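PDB 3O5Y: sensor protein from Bacillus halodurans, which probably acts as a two-component sensor histidine kinase that uses ATP to phosphorylate a protein histidine, and is represented here by its GAF domain. Local coordinates for residues S5-I10 against L38-P43; S27-A32 against S60-A65; H47-G52 against K86-I91; I100-Y103 against R108-V111; I114-Q119 against L124-F129. All blocks are in the same frame, centred on the assembly; numbering follows the deposited sequence.

Contact 1. Residues S5-I10 against L38-P43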
# COMPACT_ATOMS: atom_id res chain seq x y z
N SER A 5 -2.39 -19.42 -2.65
CA SER A 5 -3.00 -18.38 -3.47
C SER A 5 -2.37 -17.01 -3.18
O SER A 5 -1.60 -16.84 -2.23
CB SER A 5 -4.51 -18.34 -3.26
OG SER A 5 -4.81 -18.09 -1.91
N LEU A 6 -2.69 -16.03 -4.03
CA LEU A 6 -2.27 -14.66 -3.84
C LEU A 6 -2.89 -14.11 -2.58
O LEU A 6 -2.25 -13.38 -1.85
CB LEU A 6 -2.70 -13.82 -5.04
CG LEU A 6 -2.40 -12.33 -5.01
CD1 LEU A 6 -0.92 -12.11 -5.25
CD2 LEU A 6 -3.25 -11.62 -6.07
N ASP A 7 -4.15 -14.48 -2.33
CA ASP A 7 -4.84 -14.20 -1.08
C ASP A 7 -4.01 -14.59 0.14
O ASP A 7 -3.85 -13.80 1.08
CB ASP A 7 -6.16 -14.98 -1.02
CG ASP A 7 -7.34 -14.23 -1.64
OD1 ASP A 7 -7.16 -13.14 -2.23
OD2 ASP A 7 -8.47 -14.75 -1.52
N ASP A 8 -3.51 -15.82 0.13
CA ASP A 8 -2.81 -16.39 1.28
C ASP A 8 -1.47 -15.67 1.49
O ASP A 8 -1.08 -15.44 2.63
CB ASP A 8 -2.61 -17.92 1.13
CG ASP A 8 -3.95 -18.71 1.06
OD1 ASP A 8 -4.94 -18.33 1.72
OD2 ASP A 8 -3.99 -19.73 0.32
N ILE A 9 -0.78 -15.33 0.40
CA ILE A 9 0.47 -14.57 0.45
C ILE A 9 0.31 -13.20 1.15
O ILE A 9 1.09 -12.85 2.05
CB ILE A 9 1.07 -14.39 -0.97
CG1 ILE A 9 1.62 -15.72 -1.48
CG2 ILE A 9 2.18 -13.35 -0.98
CD1 ILE A 9 2.29 -15.64 -2.85
N ILE A 10 -0.71 -12.46 0.74
CA ILE A 10 -1.00 -11.16 1.29
C ILE A 10 -1.46 -11.28 2.73
O ILE A 10 -0.92 -10.60 3.60
CB ILE A 10 -2.03 -10.36 0.41
CG1 ILE A 10 -1.31 -9.73 -0.77
CG2 ILE A 10 -2.70 -9.23 1.19
CD1 ILE A 10 -1.37 -10.53 -1.99
N LEU A 38 -7.15 -2.10 -6.67
CA LEU A 38 -7.28 -2.48 -5.26
C LEU A 38 -7.57 -3.97 -5.20
O LEU A 38 -8.51 -4.46 -5.83
CB LEU A 38 -8.46 -1.74 -4.62
CG LEU A 38 -8.42 -1.32 -3.15
CD1 LEU A 38 -9.85 -1.20 -2.62
CD2 LEU A 38 -7.57 -2.19 -2.23
N SER A 39 -6.78 -4.72 -4.44
CA SER A 39 -7.06 -6.15 -4.40
C SER A 39 -7.24 -6.75 -3.02
O SER A 39 -7.93 -7.76 -2.88
CB SER A 39 -6.02 -6.91 -5.21
OG SER A 39 -4.78 -6.87 -4.55
N HIS A 40 -6.63 -6.15 -2.00
CA HIS A 40 -6.75 -6.63 -0.63
C HIS A 40 -6.77 -5.49 0.36
O HIS A 40 -6.00 -4.52 0.22
CB HIS A 40 -5.59 -7.57 -0.28
CG HIS A 40 -5.60 -8.84 -1.08
ND1 HIS A 40 -6.11 -10.03 -0.59
CD2 HIS A 40 -5.20 -9.10 -2.35
CE1 HIS A 40 -6.01 -10.96 -1.51
NE2 HIS A 40 -5.46 -10.43 -2.59
N VAL A 41 -7.63 -5.60 1.37
CA VAL A 41 -7.73 -4.62 2.42
C VAL A 41 -7.78 -5.30 3.80
O VAL A 41 -8.47 -6.31 3.96
CB VAL A 41 -9.00 -3.76 2.26
CG1 VAL A 41 -9.11 -2.76 3.41
CG2 VAL A 41 -9.03 -3.04 0.92
N TYR A 42 -7.07 -4.75 4.77
CA TYR A 42 -7.23 -5.13 6.17
C TYR A 42 -7.35 -3.87 7.00
O TYR A 42 -6.54 -2.95 6.83
CB TYR A 42 -6.03 -5.94 6.67
CG TYR A 42 -6.09 -6.14 8.17
CD1 TYR A 42 -6.82 -7.19 8.74
CD2 TYR A 42 -5.45 -5.25 9.03
CE1 TYR A 42 -6.90 -7.35 10.12
CE2 TYR A 42 -5.52 -5.40 10.41
CZ TYR A 42 -6.24 -6.45 10.95
OH TYR A 42 -6.30 -6.59 12.32
N PRO A 43 -8.32 -3.81 7.93
CA PRO A 43 -9.36 -4.79 8.29
C PRO A 43 -10.33 -5.03 7.14
O PRO A 43 -10.53 -4.12 6.34
CB PRO A 43 -10.09 -4.12 9.45
CG PRO A 43 -9.13 -3.11 9.98
CD PRO A 43 -8.36 -2.63 8.82

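Contact 2. Residues S27-A32 against S60-A65. With ACT (acetate ion), chain C.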
# COMPACT_ATOMS: atom_id res chain seq x y z
N SER A 27 -3.78 -1.61 2.65
CA SER A 27 -4.37 -2.12 1.43
C SER A 27 -3.26 -2.54 0.52
O SER A 27 -2.15 -2.00 0.57
CB SER A 27 -5.26 -1.08 0.74
OG SER A 27 -4.48 -0.01 0.27
N PHE A 28 -3.55 -3.52 -0.32
CA PHE A 28 -2.58 -3.96 -1.28
C PHE A 28 -3.20 -3.82 -2.66
O PHE A 28 -4.37 -4.16 -2.87
CB PHE A 28 -2.13 -5.40 -1.00
CG PHE A 28 -1.45 -6.03 -2.16
CD1 PHE A 28 -0.17 -5.62 -2.53
CD2 PHE A 28 -2.11 -6.97 -2.94
CE1 PHE A 28 0.46 -6.17 -3.65
CE2 PHE A 28 -1.49 -7.52 -4.07
CZ PHE A 28 -0.19 -7.11 -4.41
N LEU A 29 -2.41 -3.30 -3.59
CA LEU A 29 -2.90 -3.08 -4.94
C LEU A 29 -2.02 -3.81 -5.93
O LEU A 29 -0.81 -3.90 -5.75
CB LEU A 29 -2.99 -1.60 -5.25
CG LEU A 29 -3.95 -0.84 -4.34
CD1 LEU A 29 -3.22 -0.26 -3.13
CD2 LEU A 29 -4.67 0.27 -5.10
N LEU A 30 -2.65 -4.34 -6.96
CA LEU A 30 -1.98 -5.22 -7.89
C LEU A 30 -1.92 -4.56 -9.24
O LEU A 30 -2.91 -4.05 -9.74
CB LEU A 30 -2.73 -6.55 -8.00
CG LEU A 30 -1.99 -7.88 -8.25
CD1 LEU A 30 -2.84 -8.87 -9.10
CD2 LEU A 30 -0.56 -7.76 -8.86
N LEU A 31 -0.74 -4.55 -9.83
CA LEU A 31 -0.58 -4.08 -11.18
C LEU A 31 -0.61 -5.29 -12.12
O LEU A 31 0.26 -6.16 -12.03
CB LEU A 31 0.72 -3.30 -11.30
CG LEU A 31 0.93 -2.62 -12.64
CD1 LEU A 31 -0.09 -1.51 -12.83
CD2 LEU A 31 2.33 -2.05 -12.73
N ALA A 32 -1.63 -5.36 -12.96
CA ALA A 32 -1.65 -6.25 -14.13
C ALA A 32 -2.09 -5.44 -15.35
O ALA A 32 -2.98 -4.59 -15.25
CB ALA A 32 -2.58 -7.43 -13.90
N SER A 60 -2.43 10.70 -8.84
CA SER A 60 -2.43 9.50 -7.99
C SER A 60 -1.15 9.33 -7.16
O SER A 60 -0.04 9.23 -7.71
CB SER A 60 -2.68 8.25 -8.81
OG SER A 60 -2.33 7.09 -8.07
N LEU A 61 -1.31 9.28 -5.83
CA LEU A 61 -0.16 9.09 -4.94
C LEU A 61 0.46 7.71 -5.19
O LEU A 61 1.69 7.59 -5.28
CB LEU A 61 -0.58 9.19 -3.47
CG LEU A 61 0.40 9.75 -2.42
CD1 LEU A 61 0.02 9.30 -1.02
CD2 LEU A 61 1.79 9.35 -2.68
N TYR A 62 -0.39 6.70 -5.33
CA TYR A 62 0.08 5.33 -5.55
C TYR A 62 0.90 5.21 -6.86
O TYR A 62 1.98 4.60 -6.87
CB TYR A 62 -1.07 4.32 -5.53
CG TYR A 62 -1.85 4.22 -4.21
CD1 TYR A 62 -3.05 3.49 -4.15
CD2 TYR A 62 -1.42 4.87 -3.06
CE1 TYR A 62 -3.76 3.39 -2.97
CE2 TYR A 62 -2.14 4.77 -1.87
CZ TYR A 62 -3.30 4.02 -1.82
OH TYR A 62 -4.01 3.92 -0.64
N TRP A 63 0.42 5.79 -7.96
CA TRP A 63 1.18 5.77 -9.21
C TRP A 63 2.45 6.58 -9.12
O TRP A 63 3.45 6.27 -9.78
CB TRP A 63 0.34 6.28 -10.37
CG TRP A 63 -0.46 5.22 -11.00
CD1 TRP A 63 -1.78 5.01 -10.86
CD2 TRP A 63 0.03 4.17 -11.84
NE1 TRP A 63 -2.18 3.92 -11.59
CE2 TRP A 63 -1.08 3.38 -12.21
CE3 TRP A 63 1.30 3.85 -12.35
CZ2 TRP A 63 -0.97 2.27 -13.05
CZ3 TRP A 63 1.41 2.75 -13.18
CH2 TRP A 63 0.28 1.97 -13.53
N SER A 64 2.43 7.62 -8.29
CA SER A 64 3.61 8.44 -8.11
C SER A 64 4.74 7.63 -7.47
O SER A 64 5.90 7.76 -7.87
CB SER A 64 3.24 9.67 -7.28
OG SER A 64 4.36 10.49 -7.12
N ALA A 65 4.40 6.77 -6.51
CA ALA A 65 5.36 5.88 -5.88
C ALA A 65 5.90 4.86 -6.88
O ALA A 65 7.10 4.59 -6.91
CB ALA A 65 4.71 5.17 -4.70
C ACT C . -7.32 2.59 -0.90
O ACT C . -7.49 3.64 -1.60
OXT ACT C . -6.13 2.23 -0.64
CH3 ACT C . -8.51 1.83 -0.42

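Contact 3. Residues H47-G52 against K86-I91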
# COMPACT_ATOMS: atom_id res chain seq x y z
N HIS A 47 -12.81 -0.25 3.31
CA HIS A 47 -12.47 0.42 2.07
C HIS A 47 -13.67 1.26 1.64
O HIS A 47 -14.82 0.89 1.92
CB HIS A 47 -12.10 -0.58 0.98
CG HIS A 47 -13.07 -1.71 0.82
ND1 HIS A 47 -12.75 -3.02 1.14
CD2 HIS A 47 -14.35 -1.74 0.38
CE1 HIS A 47 -13.79 -3.80 0.90
NE2 HIS A 47 -14.78 -3.05 0.44
N SER A 48 -13.42 2.39 1.00
CA SER A 48 -14.49 3.14 0.36
C SER A 48 -14.64 2.69 -1.09
O SER A 48 -15.75 2.67 -1.62
CB SER A 48 -14.24 4.64 0.43
OG SER A 48 -15.44 5.36 0.12
N LEU A 49 -13.52 2.34 -1.72
CA LEU A 49 -13.50 1.80 -3.07
C LEU A 49 -13.74 0.30 -3.03
O LEU A 49 -13.19 -0.40 -2.19
CB LEU A 49 -12.15 2.07 -3.76
CG LEU A 49 -11.69 3.51 -4.02
CD1 LEU A 49 -10.26 3.54 -4.48
CD2 LEU A 49 -12.58 4.18 -5.06
N ASP A 50 -14.55 -0.19 -3.95
CA ASP A 50 -14.77 -1.61 -4.08
C ASP A 50 -13.45 -2.32 -4.35
O ASP A 50 -12.55 -1.74 -4.97
CB ASP A 50 -15.71 -1.88 -5.27
CG ASP A 50 -17.16 -1.54 -4.97
OD1 ASP A 50 -17.46 -0.92 -3.93
OD2 ASP A 50 -18.01 -1.91 -5.81
N ILE A 51 -13.32 -3.56 -3.88
CA ILE A 51 -12.23 -4.43 -4.31
C ILE A 51 -12.36 -4.50 -5.82
O ILE A 51 -13.47 -4.58 -6.34
CB ILE A 51 -12.34 -5.84 -3.70
CG1 ILE A 51 -12.26 -5.79 -2.16
CG2 ILE A 51 -11.31 -6.82 -4.31
CD1 ILE A 51 -11.08 -5.02 -1.61
N GLY A 52 -11.23 -4.42 -6.51
CA GLY A 52 -11.24 -4.44 -7.97
C GLY A 52 -11.24 -3.06 -8.62
O GLY A 52 -11.09 -2.97 -9.83
N LYS A 86 -6.81 10.40 -1.64
CA LYS A 86 -6.96 11.08 -0.36
C LYS A 86 -8.34 10.95 0.28
O LYS A 86 -8.45 10.47 1.40
CB LYS A 86 -6.54 12.54 -0.47
CG LYS A 86 -6.61 13.29 0.84
CD LYS A 86 -5.75 14.54 0.84
CE LYS A 86 -6.15 15.45 1.99
NZ LYS A 86 -5.01 16.28 2.49
N GLN A 87 -9.39 11.37 -0.43
CA GLN A 87 -10.73 11.33 0.14
C GLN A 87 -11.12 9.91 0.55
O GLN A 87 -11.94 9.73 1.44
CB GLN A 87 -11.77 11.89 -0.84
CG GLN A 87 -11.89 11.04 -2.11
CD GLN A 87 -13.07 11.40 -2.98
OE1 GLN A 87 -12.91 11.70 -4.17
NE2 GLN A 87 -14.27 11.36 -2.40
N TYR A 88 -10.53 8.91 -0.09
CA TYR A 88 -10.91 7.51 0.14
C TYR A 88 -10.16 6.96 1.33
O TYR A 88 -10.59 5.99 1.94
CB TYR A 88 -10.70 6.66 -1.13
CG TYR A 88 -11.54 7.11 -2.30
CD1 TYR A 88 -10.95 7.57 -3.47
CD2 TYR A 88 -12.94 7.12 -2.22
CE1 TYR A 88 -11.71 8.00 -4.54
CE2 TYR A 88 -13.72 7.56 -3.29
CZ TYR A 88 -13.09 8.00 -4.44
OH TYR A 88 -13.85 8.45 -5.51
N LEU A 89 -9.05 7.60 1.67
CA LEU A 89 -8.29 7.28 2.86
C LEU A 89 -8.78 8.09 4.06
O LEU A 89 -8.97 7.53 5.14
CB LEU A 89 -6.79 7.50 2.64
CG LEU A 89 -6.06 6.66 1.57
CD1 LEU A 89 -4.64 7.17 1.31
CD2 LEU A 89 -6.05 5.17 1.91
N ALA A 90 -9.00 9.39 3.88
CA ALA A 90 -9.43 10.26 5.00
C ALA A 90 -10.72 9.76 5.63
O ALA A 90 -10.92 9.87 6.85
CB ALA A 90 -9.59 11.70 4.54
N ILE A 91 -11.59 9.19 4.79
CA ILE A 91 -12.91 8.78 5.22
C ILE A 91 -12.84 7.59 6.16
O ILE A 91 -13.79 7.32 6.88
CB ILE A 91 -13.81 8.45 4.00
CG1 ILE A 91 -15.29 8.52 4.38
CG2 ILE A 91 -13.42 7.10 3.35
CD1 ILE A 91 -16.26 8.40 3.20

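Contact 4. Residues I100-Y103 against R108-V111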
# COMPACT_ATOMS: atom_id res chain seq x y z
N ILE A 100 4.34 2.07 -0.28
CA ILE A 100 5.49 1.35 -0.73
C ILE A 100 5.19 0.71 -2.06
O ILE A 100 4.34 -0.17 -2.11
CB ILE A 100 5.86 0.23 0.28
CG1 ILE A 100 6.08 0.83 1.67
CG2 ILE A 100 7.10 -0.57 -0.24
CD1 ILE A 100 6.50 -0.18 2.74
N PRO A 101 5.87 1.14 -3.14
CA PRO A 101 5.70 0.47 -4.43
C PRO A 101 6.34 -0.91 -4.37
O PRO A 101 7.44 -1.06 -3.85
CB PRO A 101 6.46 1.38 -5.40
CG PRO A 101 7.57 1.98 -4.55
CD PRO A 101 7.00 2.10 -3.14
N ILE A 102 5.65 -1.92 -4.87
CA ILE A 102 6.19 -3.27 -4.84
C ILE A 102 6.77 -3.60 -6.20
O ILE A 102 6.04 -3.66 -7.18
CB ILE A 102 5.12 -4.27 -4.47
CG1 ILE A 102 4.51 -3.88 -3.12
CG2 ILE A 102 5.71 -5.65 -4.39
CD1 ILE A 102 3.08 -4.33 -3.02
N TYR A 103 8.08 -3.78 -6.28
CA TYR A 103 8.68 -4.23 -7.53
C TYR A 103 9.72 -5.32 -7.41
O TYR A 103 10.43 -5.41 -6.42
CB TYR A 103 9.17 -3.07 -8.43
CG TYR A 103 10.19 -2.11 -7.87
CD1 TYR A 103 11.44 -1.96 -8.48
CD2 TYR A 103 9.89 -1.27 -6.79
CE1 TYR A 103 12.40 -1.03 -7.99
CE2 TYR A 103 10.83 -0.35 -6.29
CZ TYR A 103 12.09 -0.23 -6.90
OH TYR A 103 13.01 0.67 -6.41
N ARG A 108 7.30 -3.89 -12.11
CA ARG A 108 6.46 -3.38 -11.04
C ARG A 108 5.36 -4.38 -10.84
O ARG A 108 4.82 -4.92 -11.80
CB ARG A 108 5.83 -2.06 -11.43
CG ARG A 108 6.80 -1.00 -11.81
CD ARG A 108 6.29 -0.33 -13.04
NE ARG A 108 6.37 1.11 -12.90
CZ ARG A 108 5.64 1.96 -13.62
NH1 ARG A 108 5.77 3.27 -13.42
NH2 ARG A 108 4.79 1.49 -14.54
N VAL A 109 5.03 -4.61 -9.58
CA VAL A 109 4.13 -5.67 -9.18
C VAL A 109 2.87 -5.08 -8.54
O VAL A 109 1.77 -5.59 -8.74
CB VAL A 109 4.86 -6.63 -8.20
CG1 VAL A 109 3.88 -7.42 -7.34
CG2 VAL A 109 5.75 -7.55 -8.96
N GLY A 110 3.02 -4.00 -7.78
CA GLY A 110 1.86 -3.44 -7.09
C GLY A 110 2.25 -2.36 -6.12
O GLY A 110 3.32 -1.76 -6.23
N VAL A 111 1.35 -2.09 -5.17
CA VAL A 111 1.57 -1.05 -4.18
C VAL A 111 1.09 -1.55 -2.83
O VAL A 111 0.07 -2.25 -2.74
CB VAL A 111 0.86 0.29 -4.57
CG1 VAL A 111 0.80 1.28 -3.40
CG2 VAL A 111 1.56 0.93 -5.76

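Contact 5. Residues I114-Q119 against L124-F129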
# COMPACT_ATOMS: atom_id res chain seq x y z
N ILE A 114 0.04 1.83 3.72
CA ILE A 114 -0.09 1.57 5.16
C ILE A 114 -0.52 2.85 5.87
O ILE A 114 0.16 3.89 5.76
CB ILE A 114 1.21 1.01 5.80
CG1 ILE A 114 1.76 -0.16 4.97
CG2 ILE A 114 0.95 0.56 7.25
CD1 ILE A 114 2.90 -0.86 5.62
N GLY A 115 -1.66 2.76 6.55
CA GLY A 115 -2.30 3.91 7.14
C GLY A 115 -2.20 3.90 8.65
O GLY A 115 -2.18 2.82 9.27
N ARG A 116 -2.10 5.08 9.23
CA ARG A 116 -2.23 5.23 10.69
C ARG A 116 -3.29 6.26 10.99
O ARG A 116 -3.39 7.29 10.29
CB ARG A 116 -0.90 5.62 11.34
CG ARG A 116 0.14 4.53 11.34
CD ARG A 116 1.48 5.03 11.83
NE ARG A 116 2.35 3.90 12.17
CZ ARG A 116 3.63 4.01 12.50
NH1 ARG A 116 4.20 5.23 12.55
NH2 ARG A 116 4.36 2.93 12.79
N LYS A 117 -4.08 5.99 12.03
CA LYS A 117 -5.11 6.92 12.50
C LYS A 117 -4.50 8.07 13.29
O LYS A 117 -5.00 9.18 13.24
CB LYS A 117 -6.20 6.20 13.30
CG LYS A 117 -6.91 5.17 12.44
CD LYS A 117 -8.06 4.44 13.12
CE LYS A 117 -8.79 3.55 12.06
NZ LYS A 117 -10.16 3.11 12.50
N GLN A 118 -3.42 7.80 13.99
CA GLN A 118 -2.71 8.83 14.74
C GLN A 118 -1.43 9.18 13.98
O GLN A 118 -0.80 8.31 13.36
CB GLN A 118 -2.38 8.37 16.15
CG GLN A 118 -3.59 8.24 17.05
CD GLN A 118 -3.25 7.80 18.46
OE1 GLN A 118 -3.28 8.60 19.40
NE2 GLN A 118 -2.91 6.52 18.63
N GLN A 119 -1.06 10.45 13.99
CA GLN A 119 0.08 10.89 13.22
C GLN A 119 1.37 10.67 13.98
O GLN A 119 1.93 11.60 14.56
CB GLN A 119 -0.07 12.34 12.79
CG GLN A 119 -0.68 12.49 11.42
CD GLN A 119 0.09 13.45 10.54
OE1 GLN A 119 1.26 13.20 10.17
NE2 GLN A 119 -0.55 14.56 10.17
N LEU A 124 13.09 4.58 11.37
CA LEU A 124 14.00 4.02 10.38
C LEU A 124 13.96 2.50 10.43
O LEU A 124 13.95 1.84 9.38
CB LEU A 124 15.43 4.49 10.65
CG LEU A 124 16.61 4.37 9.65
CD1 LEU A 124 17.81 3.72 10.32
CD2 LEU A 124 16.31 3.70 8.29
N ASP A 125 13.93 1.95 11.65
CA ASP A 125 13.85 0.51 11.84
C ASP A 125 12.61 -0.09 11.16
O ASP A 125 12.70 -1.12 10.50
CB ASP A 125 13.88 0.12 13.33
CG ASP A 125 15.19 0.53 14.02
OD1 ASP A 125 16.28 0.43 13.39
OD2 ASP A 125 15.14 0.96 15.20
N ASP A 126 11.46 0.54 11.33
CA ASP A 126 10.25 0.03 10.73
C ASP A 126 10.31 0.15 9.22
O ASP A 126 9.94 -0.77 8.52
CB ASP A 126 9.00 0.73 11.29
CG ASP A 126 8.65 0.26 12.69
OD1 ASP A 126 9.32 -0.68 13.22
OD2 ASP A 126 7.69 0.83 13.27
N LEU A 127 10.82 1.27 8.71
CA LEU A 127 10.91 1.46 7.26
C LEU A 127 11.89 0.49 6.62
O LEU A 127 11.60 -0.03 5.55
CB LEU A 127 11.25 2.92 6.87
CG LEU A 127 10.20 3.98 7.23
CD1 LEU A 127 10.80 5.38 7.25
CD2 LEU A 127 9.03 3.96 6.28
N ALA A 128 13.04 0.26 7.24
CA ALA A 128 14.01 -0.73 6.74
C ALA A 128 13.40 -2.12 6.73
O ALA A 128 13.50 -2.84 5.73
CB ALA A 128 15.29 -0.73 7.55
N PHE A 129 12.72 -2.46 7.82
CA PHE A 129 12.07 -3.76 7.94
C PHE A 129 10.99 -3.95 6.86
O PHE A 129 10.98 -4.94 6.19
CB PHE A 129 11.51 -3.98 9.35
CG PHE A 129 10.74 -5.25 9.49
CD1 PHE A 129 9.34 -5.23 9.50
CD2 PHE A 129 11.41 -6.48 9.61
CE1 PHE A 129 8.62 -6.40 9.63
CE2 PHE A 129 10.70 -7.68 9.74
CZ PHE A 129 9.31 -7.65 9.74
O HOH W 1 7.25 3.45 13.06

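Contact 1. Residues S5-I10 against L38-P43
I10 and H40 meet in a helix-on-sheet contact of the GAF fold, where the start of helix 6-20 lies over the end of strand 35-42 on the central antiparallel sheet. The contact is largely the work of one imidazole. The short axes of 6-10 and 38-42 come within 9.8 Å at an angle of 41°, a gap which H40, directed toward the helix, spans. Its CG is set anti to its own carbonyl carbon (chi1 -65°), which carries the ring out to the helix, and the second torsion (chi2 -98°) turns one face to I10. The branch point of the isoleucine sits squarely over that face in a CH-pi contact, CB of I10 being 4.2 Å from the centroid of the H40 ring. D7 arrives differently: its carboxylate comes to the edge of the imidazole, the two planes almost perpendicular, although the closeness of this approach is doubtful. The CD2 methyl of L6 lies near the same edge, more loosely. A classic beta bulge presents the histidine, since S39 and H40 both face F28 of the adjacent strand 25-32. Within the helical segment, S5 and D8 form a capping box, with weak bonds in both directions; that from D8 N to S5 OG is 3.3 Å long. Helix 124-142 packs beside this turn, taking L6 on I141 and I9 on L137. On the ring side of the isoleucine, CG2 of I10 rests 3.6 Å from CB of H40.

Contact 2. Residues S27-A32 against S60-A65
L29 and Y62 cross at about a right angle, the leucine fork reaching from strand 25-32 to one flank of the phenol on helix 61-68. Both methyls share the work: CD1 of L29 lies 3.7 Å from CE1 of Y62, and CD2 of L29 lies 3.7 Å from CD1 of Y62, so the fork straddles the bond between these two ring carbons in an oblique approach. Two residues along the strand, L31 crosses W63 at a similar angle, but with one methyl only. Its CG is anti to the backbone N (chi1 -174°), which carries CD1 of L31 to 3.6 Å from CH2 of W63, at the far corner of the indole. The other end of that indole is tied down outside the pair, NE1 bonding to I55 O while K57 makes a cation-pi contact with the rings. Helix 61-68 lies across the sheet of the GAF domain, the short axes 62° apart, on the face where relatives commonly bind small ligands. In keeping with such a pocket, an acetate ion, probably from the crystallisation liquor, sits at the end of the contact. S27 OG and Y62 OH are 4.1 Å apart and do not bond each other. Instead S27 OG donates to the acetate OXT at 2.9 Å. Y62 OH donates to the same acetate OXT at 2.7 Å, and OXT lies in the plane of the phenol ring, at its edge. R25 also binds the acetate, and S113 OG is a second partner of Y62 OH. Behind the aromatics, S60 caps the helix: W63 N donates to S60 OG over 3.0 Å, almost straight at 174°.

Contact 3. Residues H47-G52 against K86-I91
L49 and Y88 hold this surface contact between the loop after strand 35-42 and the short helix 86-90. In both residues CG stands anti to the carbonyl carbon (chi1 -63° for L49 and -62° for Y88), and the two side chains cross at about a right angle. With its second torsion extended (chi2 170°), the leucine lowers one methyl onto the phenol: its CD2 lies 3.8 Å from the centroid of the Y88 ring, almost exactly on the normal, a textbook CH-pi geometry. CG of L49 follows, 4.0 Å from CG of Y88. The opposite face is covered from within the helix by CG of Q87, so the ring is sandwiched between two aliphatic groups. S48 takes the edge instead, its OG lying 3.9 Å from CD2 of Y88 near the ring plane. The same serine meets I91 a turn later, CB of S48 being 3.9 Å from CG2 of I91. L49 also comes within about 4 Å of the bound acetate, consistent with a place beside the pocket where GAF relatives bind ligands. The contact is apolar and only weakly directional, and since both L49 and Y88 touch crystal neighbours, lattice packing may influence its exact geometry.

Contact 4. Residues I100-Y103 against R108-V111
I102 meets all four residues of 108-111, R108 through its backbone O, and its path traces the register of this antiparallel pair, part of the hairpin of strands 96-103 and 108-116. CB lies over the opposing carbonyl, 3.6 Å from G110 O. At CB the side chain divides, and the setting of CG1 anti to the carbonyl carbon (chi1 -57°) sends the two branches along different residues. CG1 continues over the G110 peptide, and its terminal methyl CD1 presses against the next backbone unit, 3.4 Å from V111 C. The other branch, CG2, turns back to V109, meeting CG1 of that valine at 3.9 Å. Beneath the side chain the backbone forms a classic beta bulge: V109 and G110 together face I102. I102 N donates to G110 O at 2.7 Å, coming in well above the carbonyl plane. In return I102 O takes two donors, V109 N at 2.8 Å and G110 N at 3.1 Å, both within its carbonyl plane. Beyond the bulge Y103 pairs with R108, whose guanidinium leads away to a salt bridge with D67. On the I102 face, F28 of strand 25-32 and A138 of helix 124-142 complete the packing. In this buried setting both bulge amides find an acceptor in the one carbonyl, G110 N by the longer bond.

Contact 5. Residues I114-Q119 against L124-F129
R116 and D126 face each other as a long ion pair bridged by a water, linking the end of strand 108-116 to the first turns of helix 124-142. The charged interaction itself is long: NH2 of R116 and OD2 of D126 are 4.0 Å apart. OD2 nevertheless lies at the edge of the guanidinium, near its plane, while the two planar groups are turned 75° against each other, so the two-pronged pairing of a close arginine-carboxylate couple is absent. The hydrogen bonding runs through water 1. This water accepts from R116 NH2 at 2.9 Å and donates to D126 OD2 at 2.7 Å, also sitting at the guanidinium edge, and so bridges the same two atoms that form the long salt bridge. The reach comes from the arginine, whose chain is extended from CG to NE (chi2 173°, chi3 165°). On the other side, D126 stands near the amino end of its helix, where the helix field would be expected to favour a negative charge. Further partners fix the guanidinium: NE bonds H22 O, NH1 bonds I120 O, and W122 adds a cation-pi contact. R116 is thus a buried cross-link among loops as much as a partner of the helix. In the GAF fold this places it where strand 108-116, lying between strands 25-32 and 96-103 in the sheet, hands the chain through the 117-123 loop to helix 124-142.

How the contacts relate
All five contacts belong to one GAF domain and four of them reach its antiparallel sheet. Contacts 2 and 4 lie closest, their centres 7 Å apart, joined where strands 25-32 and 108-116 pair; contact 1 touches contact 2 through strands 35-42 and 25-32. Contact 3 meets contact 2 where L89 packs on Y62, and contact 1 where backbone L38 O bonds G52 N. Contact 5 shares strand 108-116 with contact 4, about 17 Å away between centres. Along the chain contacts 1 and 2 interlock, as do 2 and 3, whereas 4 and 5 follow in series. Helices 6-20 and 124-142 pack on the face bearing F28 and I102; helix 61-68 lies on the other, where GAF relatives bind ligands.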